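Local coordinates for protein 5'-methylthioadenosine nucleosidase / s-adenosylhomocysteine nucleosidase (Brucella melitensis bv. 1, PDB 4PR3) that is a nucleosidase-type enzyme of the phosphorylase superfamily that holds adenine in its ligand pocket, at residues Val103-Tyr108 with Pro129-Leu134; Phe136-Ile141 with Pro183-Arg188. All blocks are in the same frame, centred on the assembly; numbering follows the deposited sequence.

Contacts 1 and 2 follow one another along the chain and meet in the same mixed sheet, where strands 100-108 and 184-192 are antiparallel neighbours; their centres lie about 13 Å apart. Backbone atoms meet at the seam: Val103 N and Gly186 O, 3.2 Å apart, probably form a hydrogen bond, and CD1 of Leu134 packs 3.9 Å from Gly186 N. Neither contact lines the adenine site directly. The side chain of Val106 in contact 1 is about 11 Å from adenine and that of Leu187 in contact 2 about 13 Å, although strand 184-192 itself runs on to the pocket residues Ser191 and Asp192.

Contact 1: Val103-Tyr108 with Pro129-Leu134; sequences VSSVSY and PETVEL. With PO4 (phosphate ion), chain D.
Val106 and Val132 form the hydrogen-bonded pair of a short antiparallel ladder that adds strand 132-133 to the mixed sheet of this phosphorylase-superfamily fold. Val106 N reaches Val132 O at 3.0 Å, and Val132 N returns the bond to Val106 O. Next along lies the non-hydrogen-bonded pair Ser105-Glu133, after which Leu134 N donates to Ser104 O at 2.9 Å, where strand 100-108 turns its corner.

Leu134 can be followed outward from the backbone. With CG beside its own backbone N (chi1 -67°), the side chain leans over Val103: CB lies 3.5 Å from Val103 O, and CG passes the same oxygen. At the tip the branches divide: CD1 stays beside Val103 O and lies 3.9 Å from Val103 CB, while CD2 reaches Val106 CG1 at 4.3 Å. Leu174 of helix 170-180 packs against Val106, Val132 and Leu134 alike.

On the face that carries Ser105 and Glu133, methyl CG2 of Thr131 sits 3.5 Å from Ser105 OG. Beyond it a water joins Ser107 OG, at 3.1 Å, to a phosphate ion probably taken up from the crystallisation liquor, donating to PO4 O4, with a weaker bond to Thr131 OG1.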
loop_
_atom_site.group_PDB
_atom_site.type_symbol
_atom_site.label_atom_id
_atom_site.label_comp_id
_atom_site.label_asym_id
_atom_site.label_seq_id
_atom_site.Cartn_x
_atom_site.Cartn_y
_atom_site.Cartn_z
ATOM N N VAL A 103 2.183 -16.352 11.392
ATOM C CA VAL A 103 3.040 -15.176 11.426
ATOM C C VAL A 103 3.085 -14.576 12.822
ATOM O O VAL A 103 2.073 -14.103 13.341
ATOM C CB VAL A 103 2.537 -14.099 10.449
ATOM C CG1 VAL A 103 3.525 -12.948 10.376
ATOM C CG2 VAL A 103 2.309 -14.703 9.076
ATOM N N SER A 104 4.273 -14.599 13.419
ATOM C CA SER A 104 4.482 -14.059 14.756
ATOM C C SER A 104 4.662 -12.546 14.716
ATOM O O SER A 104 4.211 -11.830 15.608
ATOM C CB SER A 104 5.694 -14.725 15.414
ATOM O OG SER A 104 6.874 -14.521 14.655
ATOM N N SER A 105 5.341 -12.069 13.679
ATOM C CA SER A 105 5.556 -10.641 13.495
ATOM C C SER A 105 5.774 -10.322 12.027
ATOM O O SER A 105 6.206 -11.181 11.258
ATOM C CB SER A 105 6.753 -10.174 14.311
ATOM O OG SER A 105 7.927 -10.826 13.880
ATOM N N VAL A 106 5.475 -9.086 11.639
ATOM C CA VAL A 106 5.625 -8.672 10.251
ATOM C C VAL A 106 6.362 -7.337 10.146
ATOM O O VAL A 106 6.260 -6.483 11.026
ATOM C CB VAL A 106 4.254 -8.604 9.521
ATOM C CG1 VAL A 106 3.438 -7.433 10.015
ATOM C CG2 VAL A 106 4.444 -8.526 8.012
ATOM N N SER A 107 7.128 -7.178 9.075
ATOM C CA SER A 107 7.833 -5.934 8.820
ATOM C C SER A 107 7.682 -5.543 7.350
ATOM O O SER A 107 7.274 -6.361 6.524
ATOM C CB SER A 107 9.305 -6.063 9.210
ATOM O OG SER A 107 9.909 -7.165 8.558
ATOM N N TYR A 108 7.997 -4.289 7.041
ATOM C CA TYR A 108 7.835 -3.739 5.699
ATOM C C TYR A 108 9.214 -3.411 5.141
ATOM O O TYR A 108 9.832 -2.427 5.545
ATOM C CB TYR A 108 6.999 -2.463 5.806
ATOM C CG TYR A 108 6.573 -1.817 4.507
ATOM C CD1 TYR A 108 6.544 -2.530 3.313
ATOM C CD2 TYR A 108 6.195 -0.482 4.482
ATOM C CE1 TYR A 108 6.144 -1.923 2.134
ATOM C CE2 TYR A 108 5.800 0.130 3.315
ATOM C CZ TYR A 108 5.775 -0.590 2.145
ATOM O OH TYR A 108 5.376 0.040 0.990
ATOM N N PRO A 129 6.819 -0.101 15.877
ATOM C CA PRO A 129 8.236 -0.471 15.785
ATOM C C PRO A 129 8.537 -1.013 14.394
ATOM O O PRO A 129 7.620 -1.140 13.583
ATOM C CB PRO A 129 8.374 -1.572 16.834
ATOM C CG PRO A 129 7.009 -2.186 16.907
ATOM C CD PRO A 129 6.032 -1.067 16.664
ATOM N N GLU A 130 9.793 -1.338 14.120
ATOM C CA GLU A 130 10.152 -1.843 12.802
ATOM C C GLU A 130 9.588 -3.239 12.604
ATOM O O GLU A 130 9.253 -3.633 11.492
ATOM C CB GLU A 130 11.666 -1.872 12.624
ATOM C CG GLU A 130 12.091 -2.331 11.251
ATOM C CD GLU A 130 13.157 -3.395 11.302
ATOM O OE1 GLU A 130 14.337 -3.040 11.510
ATOM O OE2 GLU A 130 12.814 -4.585 11.137
ATOM N N THR A 131 9.491 -3.984 13.695
ATOM C CA THR A 131 8.926 -5.323 13.662
ATOM C C THR A 131 7.646 -5.336 14.488
ATOM O O THR A 131 7.665 -5.064 15.686
ATOM C CB THR A 131 9.932 -6.358 14.194
ATOM O OG1 THR A 131 10.984 -6.532 13.236
ATOM C CG2 THR A 131 9.257 -7.691 14.435
ATOM N N VAL A 132 6.527 -5.632 13.839
ATOM C CA VAL A 132 5.231 -5.528 14.496
ATOM C C VAL A 132 4.693 -6.891 14.895
ATOM O O VAL A 132 4.366 -7.713 14.037
ATOM C CB VAL A 132 4.200 -4.828 13.602
ATOM C CG1 VAL A 132 2.949 -4.508 14.403
ATOM C CG2 VAL A 132 4.793 -3.562 13.003
ATOM N N GLU A 133 4.605 -7.117 16.202
ATOM C CA GLU A 133 4.077 -8.363 16.744
ATOM C C GLU A 133 2.610 -8.536 16.380
ATOM O O GLU A 133 1.813 -7.617 16.547
ATOM C CB GLU A 133 4.220 -8.379 18.267
ATOM C CG GLU A 133 5.651 -8.393 18.758
ATOM C CD GLU A 133 6.368 -9.675 18.398
ATOM O OE1 GLU A 133 5.756 -10.754 18.547
ATOM O OE2 GLU A 133 7.538 -9.603 17.960
ATOM N N LEU A 134 2.258 -9.713 15.875
ATOM C CA LEU A 134 0.854 -10.056 15.685
ATOM C C LEU A 134 0.294 -10.575 17.011
ATOM O O LEU A 134 1.015 -11.203 17.792
ATOM C CB LEU A 134 0.685 -11.080 14.555
ATOM C CG LEU A 134 1.021 -10.585 13.138
ATOM C CD1 LEU A 134 0.268 -11.378 12.075
ATOM C CD2 LEU A 134 0.747 -9.095 12.980
HETATM P P PO4 D . 13.447 -7.252 7.040
HETATM O O1 PO4 D . 12.602 -5.999 7.089
HETATM O O2 PO4 D . 13.328 -7.862 5.666
HETATM O O3 PO4 D . 14.893 -6.906 7.311
HETATM O O4 PO4 D . 12.949 -8.237 8.075
HETATM O O HOH W 1 11.729 -8.450 10.648
#

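Contact 2: Phe136-Ile141 with Pro183-Arg188; sequences FRVAGI and PLLGLR
Phe136 and Pro183 meet obliquely: the phenyl ring slants across the proline, bringing CE2 to 3.8 Å from Pro183 CB, with CZ following close behind. The rotation about CA-CB, which leaves CG beside the backbone N (chi1 -60°), swings the ring out over the start of strand 184-192, while CB stays back, 4.1 Å from Leu185 CD1. That same methyl takes a second partner, CG2 of Val138, at 4.2 Å. The Leu185 CB already faces the loop, and with CG anti to the backbone N (chi1 -176°) CD1 lies near both partners.

Side chains alternate along this strand of the phosphorylase-superfamily sheet: Leu185 faces the loop that leads into strand 142-148, together with Val221 of helix 207-226 and Leu229, whereas Leu184 points to the other side, onto Leu174 and Cys177 of helix 170-180. Further along, the loop makes a type II beta turn from Val138 to Ile141, with Gly140 at its third position and a positive phi of 94°. Gln102 NE2 is hydrogen-bonded to the carbonyl oxygens of both Val138 and Ile141, at the two ends of the turn. As the last residue of the turn, Ile141 points back toward the strand, and its CD1 approaches Leu187 CD2 at 4.3 Å.

No direct hydrogen bond joins the two segments; instead a water accepts from Phe136 N and donates to Leu184 O, each at 2.9 Å.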
loop_
_atom_site.group_PDB
_atom_site.type_symbol
_atom_site.label_atom_id
_atom_site.label_comp_id
_atom_site.label_asym_id
_atom_site.label_seq_id
_atom_site.Cartn_x
_atom_site.Cartn_y
_atom_site.Cartn_z
ATOM N N PHE A 136 -1.786 -12.957 18.027
ATOM C CA PHE A 136 -2.240 -14.317 18.325
ATOM C C PHE A 136 -1.212 -15.432 18.145
ATOM O O PHE A 136 -0.309 -15.345 17.315
ATOM C CB PHE A 136 -3.492 -14.642 17.512
ATOM C CG PHE A 136 -4.643 -13.724 17.790
ATOM C CD1 PHE A 136 -4.951 -13.357 19.090
ATOM C CD2 PHE A 136 -5.406 -13.211 16.753
ATOM C CE1 PHE A 136 -6.009 -12.508 19.352
ATOM C CE2 PHE A 136 -6.462 -12.361 17.012
ATOM C CZ PHE A 136 -6.765 -12.009 18.314
ATOM N N ARG A 137 -1.375 -16.482 18.945
ATOM C CA ARG A 137 -0.584 -17.699 18.829
ATOM C C ARG A 137 -1.505 -18.903 18.941
ATOM O O ARG A 137 -2.164 -19.092 19.960
ATOM C CB ARG A 137 0.480 -17.766 19.927
ATOM C CG ARG A 137 1.498 -16.634 19.892
ATOM C CD ARG A 137 2.303 -16.644 18.603
ATOM N NE ARG A 137 3.282 -15.564 18.580
ATOM C CZ ARG A 137 3.050 -14.349 18.093
ATOM N NH1 ARG A 137 1.867 -14.049 17.571
ATOM N NH2 ARG A 137 4.005 -13.432 18.123
ATOM N N VAL A 138 -1.553 -19.715 17.891
ATOM C CA VAL A 138 -2.363 -20.924 17.900
ATOM C C VAL A 138 -1.463 -22.141 18.073
ATOM O O VAL A 138 -0.462 -22.286 17.371
ATOM C CB VAL A 138 -3.184 -21.057 16.600
ATOM C CG1 VAL A 138 -3.947 -22.375 16.574
ATOM C CG2 VAL A 138 -4.137 -19.879 16.458
ATOM N N ALA A 139 -1.814 -23.007 19.018
ATOM C CA ALA A 139 -1.019 -24.197 19.303
ATOM C C ALA A 139 -1.040 -25.173 18.135
ATOM O O ALA A 139 -2.055 -25.317 17.457
ATOM C CB ALA A 139 -1.519 -24.874 20.560
ATOM N N GLY A 140 0.088 -25.834 17.898
ATOM C CA GLY A 140 0.167 -26.858 16.873
ATOM C C GLY A 140 0.652 -26.346 15.531
ATOM O O GLY A 140 0.741 -27.100 14.563
ATOM N N ILE A 141 0.961 -25.056 15.469
ATOM C CA ILE A 141 1.484 -24.462 14.244
ATOM C C ILE A 141 2.793 -23.734 14.527
ATOM O O ILE A 141 2.902 -22.994 15.500
ATOM C CB ILE A 141 0.477 -23.471 13.617
ATOM C CG1 ILE A 141 -0.894 -24.128 13.459
ATOM C CG2 ILE A 141 0.984 -22.967 12.275
ATOM C CD1 ILE A 141 -1.970 -23.176 12.999
ATOM N N PRO A 183 -8.328 -7.193 14.579
ATOM C CA PRO A 183 -7.067 -7.931 14.718
ATOM C C PRO A 183 -6.774 -8.808 13.498
ATOM O O PRO A 183 -7.695 -9.196 12.777
ATOM C CB PRO A 183 -7.304 -8.797 15.958
ATOM C CG PRO A 183 -8.779 -8.973 16.014
ATOM C CD PRO A 183 -9.359 -7.680 15.513
ATOM N N LEU A 184 -5.497 -9.112 13.280
ATOM C CA LEU A 184 -5.065 -9.868 12.108
ATOM C C LEU A 184 -4.300 -11.136 12.497
ATOM O O LEU A 184 -3.532 -11.136 13.456
ATOM C CB LEU A 184 -4.186 -8.989 11.212
ATOM C CG LEU A 184 -3.507 -9.669 10.018
ATOM C CD1 LEU A 184 -4.506 -9.971 8.914
ATOM C CD2 LEU A 184 -2.353 -8.834 9.494
ATOM N N LEU A 185 -4.515 -12.208 11.740
ATOM C CA LEU A 185 -3.771 -13.452 11.922
ATOM C C LEU A 185 -3.235 -13.934 10.573
ATOM O O LEU A 185 -3.998 -14.096 9.624
ATOM C CB LEU A 185 -4.672 -14.514 12.555
ATOM C CG LEU A 185 -4.099 -15.883 12.935
ATOM C CD1 LEU A 185 -4.877 -16.446 14.114
ATOM C CD2 LEU A 185 -4.135 -16.863 11.765
ATOM N N GLY A 186 -1.922 -14.123 10.474
ATOM C CA GLY A 186 -1.329 -14.652 9.255
ATOM C C GLY A 186 -1.041 -16.144 9.229
ATOM O O GLY A 186 -0.754 -16.750 10.261
ATOM N N LEU A 187 -1.081 -16.724 8.031
ATOM C CA LEU A 187 -0.663 -18.105 7.796
ATOM C C LEU A 187 0.065 -18.189 6.458
ATOM O O LEU A 187 -0.455 -17.735 5.443
ATOM C CB LEU A 187 -1.865 -19.053 7.787
ATOM C CG LEU A 187 -2.627 -19.300 9.092
ATOM C CD1 LEU A 187 -3.834 -20.195 8.839
ATOM C CD2 LEU A 187 -1.720 -19.909 10.154
ATOM N N ARG A 188 1.257 -18.774 6.452
ATOM C CA ARG A 188 2.061 -18.844 5.233
ATOM C C ARG A 188 2.697 -20.213 5.017
ATOM O O ARG A 188 3.409 -20.718 5.887
ATOM C CB ARG A 188 3.161 -17.783 5.270
ATOM C CG ARG A 188 2.656 -16.362 5.177
ATOM C CD ARG A 188 2.122 -16.075 3.792
ATOM N NE ARG A 188 1.163 -14.979 3.799
ATOM C CZ ARG A 188 0.595 -14.485 2.707
ATOM N NH1 ARG A 188 0.901 -14.988 1.519
ATOM N NH2 ARG A 188 -0.274 -13.489 2.802
HETATM O O HOH W 2 -2.019 -12.967 15.088
#